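Local coordinates for protein 2-oxoglutarate-dependent dioxygenase DAO (Oryza sativa subsp. indica, PDB 6KUN) that probably inactivates the plant hormone auxin, using iron(II) and 2-oxoglutarate to oxidise indole-3-acetic acid irreversibly to 2-oxoindole-3-acetic acid, at residues V135-L141 with W222-L227; M124-I128 with I245-L249; G32-V36 with V204-P208; V100-C104 with V117-E122. All blocks are in the same frame, centred on the assembly; numbering follows the deposited sequence.

Contact 1. Residues V135-L141 with W222-L227; sequences VAASLGL and WSNGRL
The last turn of helix 111-138 and the chain just after it lie against a tight turn that follows helix 217-222; the nearest CA pairs are Val-135/Leu-227 (9.3 Å) and Leu-139/Ser-223 (8.5 Å). Both helices end in a Schellman motif with a positive-phi residue at C-prime. In the first, Gly-140 (phi 71°) lets Gly-140 N bond to Ala-137 O and Leu-141 N to Ala-136 O, both at 2.9 Å. In the second it is Asn-224, which with Gly-225 forms the corners of a type I' turn from Ser-223 to Arg-226. Ser-223 OG accepts Leu-227 N at 2.9 Å and itself bonds to Gly-219 O, tying the turn to its helix. The main bump is Leu-139 (m,t), whose CD1 sits between Trp-222 CZ3 at 4.0 Å, Ser-223 CB at 4.4 Å and Leu-227 CD1 at 4.3 Å. Trp-222, with chi1 t, reaches its six-membered ring against the helix end, where CH2 lies 3.3 Å from Leu-141 CD1 and 4.1 Å from Ala-136 CB. One helical turn before Leu-139, Val-135 CG1 closes on Leu-227 CD1 at 3.6 Å. Arg-226 lays its CD 4.4 Å from Leu-139 CD2 and sends its guanidinium on to Asp-265. This is apolar packing of two Schellman-capped helix ends, joining the long helix to the loop ahead of strand 232-235 in the jelly-roll.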
loop_
_atom_site.group_PDB
_atom_site.type_symbol
_atom_site.label_atom_id
_atom_site.label_comp_id
_atom_site.label_asym_id
_atom_site.label_seq_id
_atom_site.Cartn_x
_atom_site.Cartn_y
_atom_site.Cartn_z
ATOM N N VAL B 135 2.037 20.306 19.094
ATOM C CA VAL B 135 1.018 21.347 18.943
ATOM C C VAL B 135 1.056 22.302 20.132
ATOM O O VAL B 135 1.112 23.528 19.964
ATOM C CB VAL B 135 -0.379 20.720 18.758
ATOM C CG1 VAL B 135 -1.473 21.777 18.888
ATOM C CG2 VAL B 135 -0.459 20.093 17.399
ATOM N N ALA B 136 1.056 21.750 21.355
ATOM C CA ALA B 136 1.189 22.578 22.562
ATOM C C ALA B 136 2.447 23.454 22.552
ATOM O O ALA B 136 2.405 24.625 22.957
ATOM C CB ALA B 136 1.182 21.668 23.793
ATOM N N ALA B 137 3.576 22.908 22.107
ATOM C CA ALA B 137 4.790 23.709 22.049
ATOM C C ALA B 137 4.680 24.822 21.009
ATOM O O ALA B 137 5.269 25.894 21.189
ATOM C CB ALA B 137 6.001 22.820 21.756
ATOM N N SER B 138 3.945 24.597 19.919
ATOM C CA SER B 138 3.776 25.646 18.921
ATOM C C SER B 138 2.996 26.848 19.459
ATOM O O SER B 138 3.021 27.916 18.846
ATOM C CB SER B 138 3.103 25.082 17.678
ATOM O OG SER B 138 1.701 24.998 17.817
ATOM N N LEU B 139 2.296 26.696 20.571
ATOM C CA LEU B 139 1.602 27.784 21.238
ATOM C C LEU B 139 2.367 28.290 22.441
ATOM O O LEU B 139 1.771 28.943 23.321
ATOM C CB LEU B 139 0.224 27.320 21.686
ATOM C CG LEU B 139 -0.703 26.783 20.595
ATOM C CD1 LEU B 139 -1.937 26.104 21.182
ATOM C CD2 LEU B 139 -1.090 27.906 19.658
ATOM N N GLY B 140 3.675 28.003 22.487
ATOM C CA GLY B 140 4.533 28.406 23.597
ATOM C C GLY B 140 4.297 27.654 24.889
ATOM O O GLY B 140 4.722 28.105 25.961
ATOM N N LEU B 141 3.623 26.514 24.825
ATOM C CA LEU B 141 3.270 25.755 26.021
ATOM C C LEU B 141 4.227 24.581 26.170
ATOM O O LEU B 141 4.343 23.745 25.260
ATOM C CB LEU B 141 1.842 25.225 25.948
ATOM C CG LEU B 141 0.681 26.202 25.834
ATOM C CD1 LEU B 141 -0.590 25.410 25.600
ATOM C CD2 LEU B 141 0.560 27.036 27.092
ATOM N N TRP B 222 -9.776 24.121 24.338
ATOM C CA TRP B 222 -8.532 24.136 25.096
ATOM C C TRP B 222 -7.559 25.184 24.579
ATOM O O TRP B 222 -6.760 25.732 25.350
ATOM C CB TRP B 222 -7.909 22.747 25.019
ATOM C CG TRP B 222 -6.595 22.584 25.675
ATOM C CD1 TRP B 222 -6.361 22.104 26.946
ATOM C CD2 TRP B 222 -5.333 22.831 25.097
ATOM N NE1 TRP B 222 -5.012 22.084 27.183
ATOM C CE2 TRP B 222 -4.357 22.511 26.058
ATOM C CE3 TRP B 222 -4.916 23.292 23.840
ATOM C CZ2 TRP B 222 -3.005 22.642 25.808
ATOM C CZ3 TRP B 222 -3.579 23.409 23.595
ATOM C CH2 TRP B 222 -2.634 23.099 24.575
ATOM N N SER B 223 -7.585 25.470 23.286
ATOM C CA SER B 223 -6.629 26.418 22.720
ATOM C C SER B 223 -7.133 27.859 22.785
ATOM O O SER B 223 -6.514 28.749 22.214
ATOM C CB SER B 223 -6.316 26.035 21.289
ATOM O OG SER B 223 -7.408 26.339 20.443
ATOM N N ASN B 224 -8.257 28.067 23.449
ATOM C CA ASN B 224 -8.928 29.351 23.530
ATOM C C ASN B 224 -9.258 29.920 22.170
ATOM O O ASN B 224 -9.093 31.111 21.941
ATOM C CB ASN B 224 -8.121 30.374 24.318
ATOM C CG ASN B 224 -8.986 31.520 24.763
ATOM O OD1 ASN B 224 -10.087 31.309 25.241
ATOM N ND2 ASN B 224 -8.531 32.734 24.504
ATOM N N GLY B 225 -9.690 29.071 21.259
ATOM C CA GLY B 225 -10.055 29.522 19.934
ATOM C C GLY B 225 -8.937 29.539 18.917
ATOM O O GLY B 225 -9.198 29.851 17.756
ATOM N N ARG B 226 -7.712 29.205 19.300
ATOM C CA ARG B 226 -6.581 29.346 18.398
ATOM C C ARG B 226 -6.412 28.185 17.422
ATOM O O ARG B 226 -5.777 28.343 16.366
ATOM C CB ARG B 226 -5.307 29.514 19.230
ATOM C CG ARG B 226 -5.247 30.830 19.963
ATOM C CD ARG B 226 -4.104 30.891 20.939
ATOM N NE ARG B 226 -4.158 32.172 21.651
ATOM C CZ ARG B 226 -3.773 33.329 21.109
ATOM N NH1 ARG B 226 -3.304 33.347 19.871
ATOM N NH2 ARG B 226 -3.859 34.453 21.807
ATOM N N LEU B 227 -6.939 27.035 17.717
ATOM C CA LEU B 227 -6.841 25.883 16.803
ATOM C C LEU B 227 -8.234 25.558 16.292
ATOM O O LEU B 227 -9.177 25.446 17.093
ATOM C CB LEU B 227 -6.243 24.672 17.498
ATOM C CG LEU B 227 -4.901 24.795 18.210
ATOM C CD1 LEU B 227 -4.577 23.503 18.916
ATOM C CD2 LEU B 227 -3.819 25.155 17.263
#

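Contact 2. Residues M124-I128 with I245-L249; sequences MHSLI and IAMFL
An apolar helix-on-sheet contact in the buried heart of the fold, this is where the middle of helix 111-138 lies across strand 242-249 of the major sheet. The segment axes approach to 8.9 Å, with N-to-C directions 50° apart, and the CA pairs Met-124/Met-247 (6.6 Å) and Ile-128/Leu-249 (6.9 Å) set the register. Alternation along the strand turns Ile-245, Met-247 and Leu-249 toward the helix; Met-124 and Ile-128, one turn apart, answer them. Met-247 (t,p,p) has its CE 3.7 Å from Met-124 CB and 3.6 Å from His-125 N. Met-124 (chi1 m, chi2 near -107° between wells, chi3 m) reaches along the strand, placing its CE 3.5 Å from Ile-245 CG2. Ile-128 spans two strand residues, with CG2 4.1 Å from Met-247 CG and CG1 3.9 Å from Leu-249 CB. Phe-153 of strand 151-158 touches Met-124, Ile-245 and Met-247, extending the packing onto the next strand. Ala-246 and Phe-248 point away from the helix, and Phe-248 touches the bound 2-oxoglutarate. The strand thus has one face on the helix and the other on the cosubstrate pocket, as in the double-stranded beta-helix (jelly-roll) core of 2-oxoglutarate-dependent dioxygenases.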
loop_
_atom_site.group_PDB
_atom_site.type_symbol
_atom_site.label_atom_id
_atom_site.label_comp_id
_atom_site.label_asym_id
_atom_site.label_seq_id
_atom_site.Cartn_x
_atom_site.Cartn_y
_atom_site.Cartn_z
ATOM N N MET B 124 0.290 3.999 17.850
ATOM C CA MET B 124 -0.555 5.142 17.555
ATOM C C MET B 124 -0.776 6.011 18.781
ATOM O O MET B 124 -0.889 7.248 18.667
ATOM C CB MET B 124 -1.898 4.664 17.029
ATOM C CG MET B 124 -1.860 4.058 15.679
ATOM S SD MET B 124 -2.584 5.177 14.493
ATOM C CE MET B 124 -4.276 4.692 14.600
ATOM N N HIS B 125 -0.837 5.401 19.960
ATOM C CA HIS B 125 -0.962 6.214 21.159
ATOM C C HIS B 125 0.263 7.120 21.339
ATOM O O HIS B 125 0.133 8.318 21.600
ATOM C CB HIS B 125 -1.151 5.342 22.381
ATOM C CG HIS B 125 -1.242 6.138 23.635
ATOM N ND1 HIS B 125 -0.291 6.088 24.625
ATOM C CD2 HIS B 125 -2.140 7.065 24.024
ATOM C CE1 HIS B 125 -0.613 6.938 25.572
ATOM N NE2 HIS B 125 -1.746 7.517 25.240
ATOM N N SER B 126 1.470 6.544 21.231
ATOM C CA SER B 126 2.693 7.331 21.340
ATOM C C SER B 126 2.720 8.449 20.298
ATOM O O SER B 126 3.154 9.575 20.591
ATOM C CB SER B 126 3.917 6.427 21.152
ATOM O OG SER B 126 4.051 5.504 22.217
ATOM N N LEU B 127 2.245 8.151 19.088
ATOM C CA LEU B 127 2.227 9.148 18.033
ATOM C C LEU B 127 1.333 10.310 18.425
ATOM O O LEU B 127 1.748 11.462 18.343
ATOM C CB LEU B 127 1.809 8.523 16.712
ATOM C CG LEU B 127 1.686 9.435 15.495
ATOM C CD1 LEU B 127 2.979 10.206 15.239
ATOM C CD2 LEU B 127 1.293 8.621 14.280
ATOM N N ILE B 128 0.115 10.044 18.886
ATOM C CA ILE B 128 -0.822 11.146 19.087
ATOM C C ILE B 128 -0.378 11.975 20.289
ATOM O O ILE B 128 -0.577 13.186 20.304
ATOM C CB ILE B 128 -2.252 10.613 19.214
ATOM C CG1 ILE B 128 -3.344 11.651 18.944
ATOM C CG2 ILE B 128 -2.460 9.960 20.585
ATOM C CD1 ILE B 128 -2.949 12.890 18.214
ATOM N N ILE B 245 -8.118 3.449 10.040
ATOM C CA ILE B 245 -7.735 3.309 11.435
ATOM C C ILE B 245 -7.614 4.721 11.997
ATOM O O ILE B 245 -7.034 5.625 11.355
ATOM C CB ILE B 245 -6.411 2.550 11.549
ATOM C CG1 ILE B 245 -6.477 1.240 10.767
ATOM C CG2 ILE B 245 -6.079 2.248 12.949
ATOM C CD1 ILE B 245 -5.155 0.615 10.579
ATOM N N ALA B 246 -8.135 4.903 13.203
ATOM C CA ALA B 246 -8.078 6.217 13.833
ATOM C C ALA B 246 -7.785 6.111 15.316
ATOM O O ALA B 246 -8.213 5.161 15.986
ATOM C CB ALA B 246 -9.402 7.005 13.633
ATOM N N MET B 247 -7.051 7.083 15.824
ATOM C CA MET B 247 -6.799 7.225 17.248
ATOM C C MET B 247 -7.276 8.608 17.670
ATOM O O MET B 247 -6.821 9.623 17.121
ATOM C CB MET B 247 -5.305 7.074 17.550
ATOM C CG MET B 247 -4.993 7.187 19.041
ATOM S SD MET B 247 -5.619 5.841 20.077
ATOM C CE MET B 247 -4.348 4.622 19.775
ATOM N N PHE B 248 -8.214 8.645 18.595
ATOM C CA PHE B 248 -8.839 9.884 19.083
ATOM C C PHE B 248 -8.285 10.204 20.463
ATOM O O PHE B 248 -8.488 9.447 21.406
ATOM C CB PHE B 248 -10.350 9.782 19.138
ATOM C CG PHE B 248 -10.981 9.377 17.838
ATOM C CD1 PHE B 248 -11.069 8.048 17.473
ATOM C CD2 PHE B 248 -11.513 10.333 16.988
ATOM C CE1 PHE B 248 -11.679 7.678 16.297
ATOM C CE2 PHE B 248 -12.135 9.949 15.799
ATOM C CZ PHE B 248 -12.200 8.614 15.458
ATOM N N LEU B 249 -7.540 11.298 20.549
ATOM C CA LEU B 249 -7.137 11.872 21.822
ATOM C C LEU B 249 -8.274 12.760 22.310
ATOM O O LEU B 249 -8.622 13.750 21.645
ATOM C CB LEU B 249 -5.880 12.700 21.666
ATOM C CG LEU B 249 -4.775 12.702 22.696
ATOM C CD1 LEU B 249 -3.948 13.990 22.475
ATOM C CD2 LEU B 249 -5.124 12.565 24.083
#

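Contact 3. Residues G32-V36 with V204-P208; sequences GCFRV and VDPLP
Arg-35, projecting from strand 33-37, docks on the loop between strands 201-203 and 211-215. The touching parts, 33-35 and 204-207, run 12° apart end to end, with the CA atoms of Arg-35 and Leu-207 8.9 Å from each other. Both terminal nitrogens of Arg-35 converge on one backbone acceptor, the carbonyl of Asp-205: NH2 to O is a very short hydrogen bond of 2.3 Å, while NH1 to O at 2.8 Å is weak, its angle being only 117°. NE makes a further weak bond to Ser-210 OG, whose hydroxyl also bonds to Leu-207 O. Chi1 m, chi2 t and chi3 near 109° bring Asp-205 O near the guanidinium plane. Aliphatic groups sandwich its faces, Val-204 CG1 3.7 Å from Arg-35 NH1 and, opposite, Leu-207 CB 3.8 Å from Arg-35 NE. Leu-207 N lies 3.3 Å from Arg-35 NH2, but both are donors and do not pair. Deeper in, Cys-33 SG rests 4.4 Å from Val-204 CG2. The strand's backbone is paired with strand 211-215 on one side and, on the other, with Pro-5 and Ile-7, which bond to the backbone of Arg-35. An arginine clasping a loop carbonyl thus joins the N-terminal region to the edge of the dioxygenase jelly-roll.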
loop_
_atom_site.group_PDB
_atom_site.type_symbol
_atom_site.label_atom_id
_atom_site.label_comp_id
_atom_site.label_asym_id
_atom_site.label_seq_id
_atom_site.Cartn_x
_atom_site.Cartn_y
_atom_site.Cartn_z
ATOM N N GLY B 32 -7.092 23.354 10.675
ATOM C CA GLY B 32 -7.450 22.279 11.593
ATOM C C GLY B 32 -7.087 20.893 11.138
ATOM O O GLY B 32 -7.560 19.928 11.751
ATOM N N CYS B 33 -6.242 20.763 10.113
ATOM C CA CYS B 33 -5.967 19.497 9.456
ATOM C C CYS B 33 -4.581 19.573 8.839
ATOM O O CYS B 33 -4.202 20.609 8.291
ATOM C CB CYS B 33 -6.966 19.167 8.334
ATOM S SG CYS B 33 -6.742 17.514 7.494
ATOM N N PHE B 34 -3.814 18.507 8.972
ATOM C CA PHE B 34 -2.493 18.429 8.377
ATOM C C PHE B 34 -2.069 16.973 8.275
ATOM O O PHE B 34 -2.601 16.099 8.973
ATOM C CB PHE B 34 -1.462 19.253 9.161
ATOM C CG PHE B 34 -1.276 18.852 10.610
ATOM C CD1 PHE B 34 -2.128 19.319 11.596
ATOM C CD2 PHE B 34 -0.193 18.070 11.002
ATOM C CE1 PHE B 34 -1.952 18.995 12.925
ATOM C CE2 PHE B 34 -0.022 17.733 12.380
ATOM C CZ PHE B 34 -0.900 18.201 13.314
ATOM N N ARG B 35 -1.105 16.728 7.390
ATOM C CA ARG B 35 -0.471 15.413 7.272
ATOM C C ARG B 35 0.791 15.364 8.128
ATOM O O ARG B 35 1.464 16.377 8.305
ATOM C CB ARG B 35 -0.105 15.100 5.827
ATOM C CG ARG B 35 -1.223 15.224 4.829
ATOM C CD ARG B 35 -0.899 14.459 3.535
ATOM N NE ARG B 35 -1.734 13.259 3.395
ATOM C CZ ARG B 35 -2.774 13.148 2.567
ATOM N NH1 ARG B 35 -3.127 14.152 1.765
ATOM N NH2 ARG B 35 -3.463 12.015 2.527
ATOM N N VAL B 36 1.119 14.171 8.665
ATOM C CA VAL B 36 2.390 13.993 9.382
ATOM C C VAL B 36 3.231 12.932 8.696
ATOM O O VAL B 36 2.759 11.808 8.453
ATOM C CB VAL B 36 2.244 13.634 10.872
ATOM C CG1 VAL B 36 1.781 14.829 11.669
ATOM C CG2 VAL B 36 1.338 12.459 11.078
ATOM N N VAL B 204 -8.876 15.078 1.006
ATOM C CA VAL B 204 -7.588 14.746 1.595
ATOM C C VAL B 204 -7.236 13.407 0.953
ATOM O O VAL B 204 -7.601 12.333 1.474
ATOM C CB VAL B 204 -7.662 14.696 3.135
ATOM C CG1 VAL B 204 -6.273 14.513 3.696
ATOM C CG2 VAL B 204 -8.290 15.986 3.640
ATOM N N ASP B 205 -6.630 13.465 -0.217
ATOM C CA ASP B 205 -6.304 12.256 -0.948
ATOM C C ASP B 205 -5.281 11.448 -0.161
ATOM O O ASP B 205 -4.335 12.017 0.396
ATOM C CB ASP B 205 -5.769 12.607 -2.336
ATOM C CG ASP B 205 -6.855 13.137 -3.251
ATOM O OD1 ASP B 205 -7.940 12.518 -3.280
ATOM O OD2 ASP B 205 -6.642 14.172 -3.917
ATOM N N PRO B 206 -5.448 10.129 -0.079
ATOM C CA PRO B 206 -4.500 9.329 0.708
ATOM C C PRO B 206 -3.084 9.454 0.162
ATOM O O PRO B 206 -2.867 9.597 -1.049
ATOM C CB PRO B 206 -5.040 7.895 0.578
ATOM C CG PRO B 206 -5.884 7.902 -0.655
ATOM C CD PRO B 206 -6.439 9.294 -0.790
ATOM N N LEU B 207 -2.117 9.423 1.076
ATOM C CA LEU B 207 -0.692 9.448 0.723
ATOM C C LEU B 207 0.020 8.375 1.534
ATOM O O LEU B 207 0.167 8.541 2.764
ATOM C CB LEU B 207 -0.098 10.821 0.997
ATOM C CG LEU B 207 1.360 11.116 0.644
ATOM C CD1 LEU B 207 2.348 10.208 1.367
ATOM C CD2 LEU B 207 1.561 11.040 -0.870
ATOM N N PRO B 208 0.506 7.297 0.903
ATOM C CA PRO B 208 0.851 6.091 1.667
ATOM C C PRO B 208 1.913 6.347 2.724
ATOM O O PRO B 208 2.809 7.182 2.561
ATOM C CB PRO B 208 1.375 5.120 0.594
ATOM C CG PRO B 208 0.859 5.654 -0.716
ATOM C CD PRO B 208 0.799 7.143 -0.538
#

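Contact 4. Residues V100-C104 with V117-E122; sequences VDAFC and VKAYAE
Helix 97-106 and the early part of helix 111-138 run side by side in nearly opposite directions, their segment axes 10.0 Å apart at closest approach and 151° between N-to-C directions. The closest CA pair is Cys-104 and Lys-118, 6.0 Å apart. Cys-104 (m) drops its SG onto the second helix, 3.6 Å from both CA and CB of Lys-118 and 4.1 Å from CG1 of Val-117 (t). Lys-118 is stretched out, t through its first three chi angles, with chi4 near 147°; its CG passes 4.3 Å from Val-100 CG1 before its NZ reaches Asp-101 OD1 at 3.0 Å, a salt bridge whose hydrogen bond is weak. Val-100 (t) points across the interface, its CG1 also 4.5 Å from Glu-122 CG. The CA-to-CB bond of Asp-101 (m) points sideways, but its carboxylate lies close enough for OD1 to meet Lys-118 NZ. Water 1 donates to Asp-101 O at 2.6 Å and accepts from Lys-118 NZ at 2.9 Å; water 2 donates to Asp-101 OD1 at 2.5 Å and to OE2 of Glu-122 (m,t, chi3 near -8°) at 2.8 Å, bridging carboxylates whose OD1 and OE2 stand 4.4 Å apart. On the inner side, Val-100 touches Leu-91 of strand 86-92. The pair is an antiparallel helical hairpin, apolar within and salt-bridged along its solvent edge, packed beside the major sheet.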
loop_
_atom_site.group_PDB
_atom_site.type_symbol
_atom_site.label_atom_id
_atom_site.label_comp_id
_atom_site.label_asym_id
_atom_site.label_seq_id
_atom_site.Cartn_x
_atom_site.Cartn_y
_atom_site.Cartn_z
ATOM N N VAL B 100 -5.963 -1.961 26.822
ATOM C CA VAL B 100 -5.390 -2.411 25.565
ATOM C C VAL B 100 -4.996 -3.881 25.676
ATOM O O VAL B 100 -5.237 -4.677 24.769
ATOM C CB VAL B 100 -4.182 -1.527 25.180
ATOM C CG1 VAL B 100 -3.462 -2.133 23.993
ATOM C CG2 VAL B 100 -4.615 -0.063 24.881
ATOM N N ASP B 101 -4.356 -4.253 26.783
ATOM C CA ASP B 101 -3.982 -5.650 26.991
ATOM C C ASP B 101 -5.210 -6.566 26.942
ATOM O O ASP B 101 -5.223 -7.579 26.226
ATOM C CB ASP B 101 -3.247 -5.768 28.322
ATOM C CG ASP B 101 -1.946 -4.987 28.353
ATOM O OD1 ASP B 101 -1.511 -4.458 27.306
ATOM O OD2 ASP B 101 -1.350 -4.892 29.448
ATOM N N ALA B 102 -6.268 -6.214 27.679
ATOM C CA ALA B 102 -7.431 -7.099 27.792
ATOM C C ALA B 102 -8.219 -7.155 26.500
ATOM O O ALA B 102 -8.748 -8.213 26.128
ATOM C CB ALA B 102 -8.323 -6.636 28.947
ATOM N N PHE B 103 -8.336 -6.035 25.811
ATOM C CA PHE B 103 -8.978 -6.018 24.498
ATOM C C PHE B 103 -8.294 -7.001 23.549
ATOM O O PHE B 103 -8.953 -7.866 22.958
ATOM C CB PHE B 103 -8.959 -4.587 23.932
ATOM C CG PHE B 103 -9.657 -4.420 22.599
ATOM C CD1 PHE B 103 -8.955 -4.542 21.413
ATOM C CD2 PHE B 103 -10.976 -4.079 22.537
ATOM C CE1 PHE B 103 -9.600 -4.367 20.209
ATOM C CE2 PHE B 103 -11.623 -3.922 21.328
ATOM C CZ PHE B 103 -10.917 -4.057 20.157
ATOM N N CYS B 104 -6.969 -6.885 23.407
ATOM C CA CYS B 104 -6.263 -7.740 22.442
ATOM C C CYS B 104 -6.221 -9.187 22.913
ATOM O O CYS B 104 -6.213 -10.095 22.092
ATOM C CB CYS B 104 -4.862 -7.195 22.198
ATOM S SG CYS B 104 -4.944 -5.482 21.423
ATOM N N VAL B 117 -2.412 -5.821 16.279
ATOM C CA VAL B 117 -3.331 -4.786 16.707
ATOM C C VAL B 117 -2.815 -4.133 17.979
ATOM O O VAL B 117 -2.836 -2.900 18.125
ATOM C CB VAL B 117 -4.747 -5.347 16.897
ATOM C CG1 VAL B 117 -5.656 -4.289 17.580
ATOM C CG2 VAL B 117 -5.333 -5.736 15.589
ATOM N N LYS B 118 -2.316 -4.940 18.900
ATOM C CA LYS B 118 -1.785 -4.404 20.143
ATOM C C LYS B 118 -0.636 -3.455 19.864
ATOM O O LYS B 118 -0.593 -2.343 20.418
ATOM C CB LYS B 118 -1.341 -5.550 21.045
ATOM C CG LYS B 118 -0.841 -5.134 22.407
ATOM C CD LYS B 118 -0.593 -6.371 23.298
ATOM C CE LYS B 118 -0.133 -5.937 24.683
ATOM N NZ LYS B 118 -0.602 -6.860 25.740
ATOM N N ALA B 119 0.315 -3.876 19.022
ATOM C CA ALA B 119 1.481 -3.046 18.752
ATOM C C ALA B 119 1.076 -1.747 18.075
ATOM O O ALA B 119 1.567 -0.667 18.442
ATOM C CB ALA B 119 2.497 -3.824 17.894
ATOM N N TYR B 120 0.181 -1.839 17.103
ATOM C CA TYR B 120 -0.327 -0.702 16.430
ATOM C C TYR B 120 -1.026 0.277 17.379
ATOM O O TYR B 120 -0.738 1.409 17.350
ATOM C CB TYR B 120 -1.202 -1.070 15.240
ATOM C CG TYR B 120 -1.084 -0.138 14.116
ATOM C CD1 TYR B 120 -0.051 -0.254 13.264
ATOM C CD2 TYR B 120 -1.980 0.874 13.906
ATOM C CE1 TYR B 120 0.092 0.566 12.224
ATOM C CE2 TYR B 120 -1.838 1.722 12.841
ATOM C CZ TYR B 120 -0.791 1.535 12.003
ATOM O OH TYR B 120 -0.498 2.283 10.932
ATOM N N ALA B 121 -1.930 -0.197 18.196
ATOM C CA ALA B 121 -2.653 0.690 19.119
ATOM C C ALA B 121 -1.660 1.434 20.000
ATOM O O ALA B 121 -1.726 2.674 20.152
ATOM C CB ALA B 121 -3.648 -0.099 19.978
ATOM N N GLU B 122 -0.699 0.699 20.543
ATOM C CA GLU B 122 0.329 1.297 21.379
ATOM C C GLU B 122 1.134 2.345 20.609
ATOM O O GLU B 122 1.375 3.448 21.126
ATOM C CB GLU B 122 1.243 0.187 21.899
ATOM C CG GLU B 122 0.612 -0.652 22.980
ATOM C CD GLU B 122 1.411 -1.923 23.262
ATOM O OE1 GLU B 122 2.372 -2.225 22.511
ATOM O OE2 GLU B 122 1.060 -2.631 24.230
HETATM O O HOH W 1 -2.900 -8.594 25.459
HETATM O O HOH W 2 -0.734 -2.276 26.312
#

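Helix 111-138 is the common element of contacts 4, 2 and 1, which follow one another from its early turns to its C-terminal end. Contacts 2 and 4 touch, Met-247 CE lying 3.3 Å from Ala-121 O, whereas contacts 1 and 4 stay about 17 Å apart at their nearest atoms. Contact 2 is the most central and wholly buried; contact 1 is largely buried too but lies farther out, and both rely on apolar packing. Contacts 3 and 4 are partly buried and add charge: an arginine on a backbone carbonyl in one, a hydrated salt bridge in the other. Contacts 2 and 3 reach the same major sheet, through strands 242-249 and 33-37.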